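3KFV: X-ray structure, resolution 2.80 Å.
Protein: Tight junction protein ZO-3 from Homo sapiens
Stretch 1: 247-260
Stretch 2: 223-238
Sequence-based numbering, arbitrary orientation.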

# COMPACT_ATOMS: atom_id res chain seq x y z
N SER A 247 -19.96 -7.63 14.67
CA SER A 247 -20.72 -6.39 14.73
C SER A 247 -20.81 -5.69 13.38
O SER A 247 -19.80 -5.24 12.83
CB SER A 247 -20.13 -5.44 15.78
N THR A 248 -22.02 -5.61 12.85
CA THR A 248 -22.29 -4.76 11.70
C THR A 248 -21.98 -3.34 12.12
O THR A 248 -21.78 -2.45 11.30
CB THR A 248 -23.76 -4.87 11.27
OG1 THR A 248 -23.95 -6.08 10.52
CG2 THR A 248 -24.17 -3.68 10.42
N ARG A 249 -21.93 -3.14 13.43
CA ARG A 249 -21.73 -1.82 14.02
C ARG A 249 -20.24 -1.49 14.10
O ARG A 249 -19.80 -0.45 13.60
CB ARG A 249 -22.38 -1.78 15.40
CG ARG A 249 -22.94 -0.43 15.81
CD ARG A 249 -24.23 -0.61 16.62
NE ARG A 249 -24.29 -1.91 17.30
CZ ARG A 249 -23.91 -2.11 18.57
NH1 ARG A 249 -23.45 -1.11 19.30
NH2 ARG A 249 -24.00 -3.33 19.10
N ARG A 250 -19.47 -2.37 14.73
CA ARG A 250 -18.02 -2.17 14.83
C ARG A 250 -17.37 -2.10 13.44
O ARG A 250 -16.39 -1.37 13.24
CB ARG A 250 -17.37 -3.29 15.65
N LEU A 251 -17.92 -2.85 12.49
CA LEU A 251 -17.38 -2.90 11.14
C LEU A 251 -17.68 -1.64 10.33
O LEU A 251 -16.83 -1.17 9.58
CB LEU A 251 -17.88 -4.14 10.40
CG LEU A 251 -17.22 -5.47 10.77
CD1 LEU A 251 -17.79 -6.59 9.93
CD2 LEU A 251 -15.71 -5.39 10.60
N TYR A 252 -18.88 -1.11 10.48
CA TYR A 252 -19.23 0.12 9.77
C TYR A 252 -18.36 1.29 10.23
O TYR A 252 -17.77 2.00 9.43
CB TYR A 252 -20.71 0.46 9.92
CG TYR A 252 -21.13 1.65 9.10
CD1 TYR A 252 -21.79 1.49 7.89
CD2 TYR A 252 -20.86 2.95 9.53
CE1 TYR A 252 -22.17 2.58 7.13
CE2 TYR A 252 -21.24 4.04 8.77
CZ TYR A 252 -21.89 3.85 7.58
OH TYR A 252 -22.27 4.94 6.83
N ALA A 253 -18.27 1.47 11.54
CA ALA A 253 -17.46 2.54 12.10
C ALA A 253 -15.99 2.38 11.71
O ALA A 253 -15.30 3.37 11.46
CB ALA A 253 -17.61 2.60 13.61
N GLN A 254 -15.51 1.14 11.66
CA GLN A 254 -14.12 0.88 11.25
C GLN A 254 -13.87 1.39 9.83
O GLN A 254 -12.86 2.03 9.56
CB GLN A 254 -13.79 -0.60 11.36
N ALA A 255 -14.80 1.11 8.92
CA ALA A 255 -14.67 1.57 7.55
C ALA A 255 -14.65 3.10 7.48
O ALA A 255 -13.90 3.68 6.69
CB ALA A 255 -15.80 1.02 6.68
N GLN A 256 -15.47 3.74 8.31
CA GLN A 256 -15.48 5.19 8.39
C GLN A 256 -14.12 5.73 8.84
O GLN A 256 -13.63 6.73 8.30
CB GLN A 256 -16.57 5.67 9.35
CG GLN A 256 -17.92 5.91 8.69
CD GLN A 256 -18.94 6.53 9.64
OE1 GLN A 256 -19.08 6.10 10.79
NE2 GLN A 256 -19.65 7.55 9.16
N LYS A 257 -13.53 5.06 9.82
CA LYS A 257 -12.22 5.44 10.33
C LYS A 257 -11.14 5.30 9.27
O LYS A 257 -10.29 6.18 9.12
CB LYS A 257 -11.86 4.61 11.57
CG LYS A 257 -10.52 4.94 12.20
N LEU A 258 -11.17 4.19 8.53
CA LEU A 258 -10.21 3.95 7.45
C LEU A 258 -10.33 4.99 6.34
O LEU A 258 -9.33 5.49 5.84
CB LEU A 258 -10.41 2.55 6.86
CG LEU A 258 -9.99 1.35 7.72
CD1 LEU A 258 -10.49 0.06 7.09
CD2 LEU A 258 -8.49 1.32 7.92
N ARG A 259 -11.57 5.29 5.94
CA ARG A 259 -11.80 6.25 4.87
C ARG A 259 -11.34 7.66 5.26
O ARG A 259 -10.77 8.38 4.45
CB ARG A 259 -13.28 6.28 4.48
CG ARG A 259 -13.57 7.05 3.20
CD ARG A 259 -15.04 6.96 2.80
NE ARG A 259 -15.26 7.37 1.41
CZ ARG A 259 -16.46 7.59 0.87
NH1 ARG A 259 -17.55 7.45 1.61
NH2 ARG A 259 -16.56 7.95 -0.41
N LYS A 260 -11.60 8.03 6.51
CA LYS A 260 -11.23 9.35 7.01
C LYS A 260 -9.72 9.55 6.93
O LYS A 260 -9.25 10.50 6.30
CB LYS A 260 -11.70 9.50 8.46
CG LYS A 260 -11.56 10.91 9.03
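Stretch 2 223-238: VFFIPESRPALKALRQ

Not one hydrogen bond joins these two stretches, yet together they bury 783 Å², and the centrepiece is an arginine laid flat on a tyrosine. The guanidinium of Arg230 stacks on the ring of Tyr252, centres 4.4 Å apart and planes at 29°, while Arg230 CG sits 3.8 Å from the centroid of the Tyr252 ring, over its face. The long m, t, t run of chi1 to chi3 in Arg230 carries the chain across that face, so methylene and guanidinium both use it.

Stretch 2 enters in an extended strand already under way at Val223, turns through Glu228 and Ser229, and continues as a helix that starts at Arg230 and runs on past Gln238. Ser229 caps that helix: its OG accepts from Ala232 N at 3.3 Å. Helix 248-260 meets both elements obliquely. Its direction makes 119° with the strand, axes 8.9 Å apart at closest, and 120° with the second helix, axes 9.7 Å apart. The pairing runs in reverse order, Thr248 near Lys234, Tyr252 near Arg230, Ala255 near Ile226 and Arg259 near Phe224.

The helix supplies its contacts at a spacing of three and four: Thr248, Leu251, Tyr252, Ala255, Leu258 and Arg259 all point CA-to-CB toward stretch 2. At Thr248 the helices come close, with Thr248 CG2 3.3 Å from Arg230 O and Thr248 OG1 3.4 Å from Lys234 CA. Tyr252 CE1 reaches Pro227 CB at 3.9 Å, and Tyr252 CB lies 4.1 Å from Leu233 CD2. Small Ala255 admits larger partners, its CB 3.9 Å from Phe224 CZ and 4.0 Å from Pro227 CG; Leu258 CB adds a 3.7 Å contact to Phe224 CE1. Farther out, Arg259, t at chi1 to chi3, extends at a steep angle to the strand until Ile226 CG2 lies over its guanidinium, 3.5 Å from Arg259 NH1.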

# COMPACT_ATOMS: atom_id res chain seq x y z
N VAL A 223 -7.59 -2.57 -1.71
CA VAL A 223 -8.96 -2.32 -2.13
C VAL A 223 -9.87 -2.06 -0.94
O VAL A 223 -9.98 -2.89 -0.04
CB VAL A 223 -9.52 -3.50 -2.95
CG1 VAL A 223 -11.01 -3.31 -3.21
CG2 VAL A 223 -8.74 -3.64 -4.26
N PHE A 224 -10.53 -0.91 -0.95
CA PHE A 224 -11.42 -0.52 0.14
C PHE A 224 -12.88 -0.52 -0.31
O PHE A 224 -13.21 0.03 -1.36
CB PHE A 224 -11.03 0.86 0.69
CG PHE A 224 -11.96 1.37 1.75
CD1 PHE A 224 -11.79 1.01 3.08
CD2 PHE A 224 -13.00 2.23 1.43
CE1 PHE A 224 -12.64 1.48 4.06
CE2 PHE A 224 -13.85 2.70 2.41
CZ PHE A 224 -13.67 2.32 3.73
N PHE A 225 -13.73 -1.16 0.48
CA PHE A 225 -15.15 -1.28 0.15
C PHE A 225 -16.00 -0.31 0.96
O PHE A 225 -15.97 -0.33 2.19
CB PHE A 225 -15.63 -2.71 0.40
CG PHE A 225 -15.06 -3.71 -0.55
CD1 PHE A 225 -15.61 -3.87 -1.82
CD2 PHE A 225 -13.98 -4.49 -0.19
CE1 PHE A 225 -15.10 -4.79 -2.71
CE2 PHE A 225 -13.45 -5.42 -1.08
CZ PHE A 225 -14.02 -5.57 -2.34
N ILE A 226 -16.77 0.52 0.26
CA ILE A 226 -17.56 1.56 0.91
C ILE A 226 -19.00 1.11 1.11
O ILE A 226 -19.70 0.84 0.14
CB ILE A 226 -17.57 2.87 0.09
CG1 ILE A 226 -16.19 3.13 -0.53
CG2 ILE A 226 -17.98 4.05 0.96
CD1 ILE A 226 -16.17 4.30 -1.47
N PRO A 227 -19.44 1.04 2.38
CA PRO A 227 -20.80 0.66 2.74
C PRO A 227 -21.79 1.80 2.56
O PRO A 227 -21.48 2.93 2.93
CB PRO A 227 -20.69 0.34 4.24
CG PRO A 227 -19.22 0.46 4.59
CD PRO A 227 -18.62 1.35 3.56
N GLU A 228 -22.95 1.51 1.99
CA GLU A 228 -24.05 2.47 1.92
C GLU A 228 -24.42 2.94 3.32
O GLU A 228 -24.32 4.12 3.64
CB GLU A 228 -25.28 1.84 1.29
CG GLU A 228 -25.42 2.03 -0.21
CD GLU A 228 -26.51 1.15 -0.78
OE1 GLU A 228 -26.97 0.23 -0.07
OE2 GLU A 228 -26.92 1.38 -1.95
N SER A 229 -24.86 1.99 4.13
CA SER A 229 -25.38 2.28 5.47
C SER A 229 -25.26 1.07 6.38
O SER A 229 -25.01 -0.04 5.91
CB SER A 229 -26.84 2.71 5.38
OG SER A 229 -27.60 1.77 4.62
N ARG A 230 -25.44 1.29 7.67
CA ARG A 230 -25.40 0.21 8.65
C ARG A 230 -26.44 -0.87 8.35
O ARG A 230 -26.14 -2.07 8.39
CB ARG A 230 -25.56 0.76 10.07
CG ARG A 230 -24.50 1.78 10.43
CD ARG A 230 -24.77 2.40 11.79
NE ARG A 230 -23.72 3.34 12.18
CZ ARG A 230 -23.60 4.58 11.72
NH1 ARG A 230 -24.47 5.05 10.82
NH2 ARG A 230 -22.62 5.36 12.14
N PRO A 231 -27.68 -0.46 8.04
CA PRO A 231 -28.65 -1.47 7.61
C PRO A 231 -28.17 -2.20 6.36
O PRO A 231 -28.09 -3.43 6.36
CB PRO A 231 -29.90 -0.65 7.30
CG PRO A 231 -29.75 0.58 8.13
CD PRO A 231 -28.29 0.87 8.17
N ALA A 232 -27.85 -1.44 5.31
CA ALA A 232 -27.45 -2.02 4.02
C ALA A 232 -26.31 -3.02 4.17
O ALA A 232 -26.23 -4.00 3.43
CB ALA A 232 -27.08 -0.93 3.03
N LEU A 233 -25.43 -2.77 5.14
CA LEU A 233 -24.29 -3.63 5.40
C LEU A 233 -24.70 -4.88 6.18
O LEU A 233 -24.17 -5.97 5.95
CB LEU A 233 -23.22 -2.86 6.17
CG LEU A 233 -22.01 -3.68 6.62
CD1 LEU A 233 -21.29 -4.29 5.42
CD2 LEU A 233 -21.06 -2.81 7.44
N LYS A 234 -25.64 -4.71 7.11
CA LYS A 234 -26.15 -5.84 7.88
C LYS A 234 -26.87 -6.80 6.95
O LYS A 234 -26.76 -8.02 7.10
CB LYS A 234 -27.11 -5.35 8.97
CG LYS A 234 -27.53 -6.42 9.95
CD LYS A 234 -28.62 -5.91 10.88
CE LYS A 234 -29.12 -7.01 11.81
NZ LYS A 234 -30.31 -6.58 12.60
N ALA A 235 -27.61 -6.25 6.00
CA ALA A 235 -28.31 -7.05 5.01
C ALA A 235 -27.30 -7.86 4.21
O ALA A 235 -27.37 -9.09 4.17
CB ALA A 235 -29.11 -6.16 4.09
N LEU A 236 -26.37 -7.16 3.57
CA LEU A 236 -25.31 -7.79 2.79
C LEU A 236 -24.61 -8.92 3.55
O LEU A 236 -24.40 -10.00 3.02
CB LEU A 236 -24.28 -6.73 2.37
CG LEU A 236 -23.14 -7.17 1.46
CD1 LEU A 236 -23.67 -7.88 0.23
CD2 LEU A 236 -22.30 -5.97 1.07
N ARG A 237 -24.26 -8.65 4.81
CA ARG A 237 -23.54 -9.65 5.59
C ARG A 237 -24.41 -10.85 5.91
O ARG A 237 -23.95 -11.99 5.82
CB ARG A 237 -22.95 -9.03 6.87
CG ARG A 237 -21.71 -8.17 6.61
CD ARG A 237 -20.90 -7.88 7.87
NE ARG A 237 -20.34 -9.10 8.47
CZ ARG A 237 -19.23 -9.69 8.06
NH1 ARG A 237 -18.80 -10.79 8.66
NH2 ARG A 237 -18.53 -9.19 7.05
N GLN A 238 -25.67 -10.61 6.26
CA GLN A 238 -26.59 -11.68 6.61
C GLN A 238 -26.78 -12.62 5.42
O GLN A 238 -26.98 -13.82 5.59
CB GLN A 238 -27.94 -11.11 7.03
CG GLN A 238 -28.82 -12.11 7.79
CD GLN A 238 -28.34 -12.35 9.21
OE1 GLN A 238 -28.06 -11.40 9.95
NE2 GLN A 238 -28.24 -13.62 9.60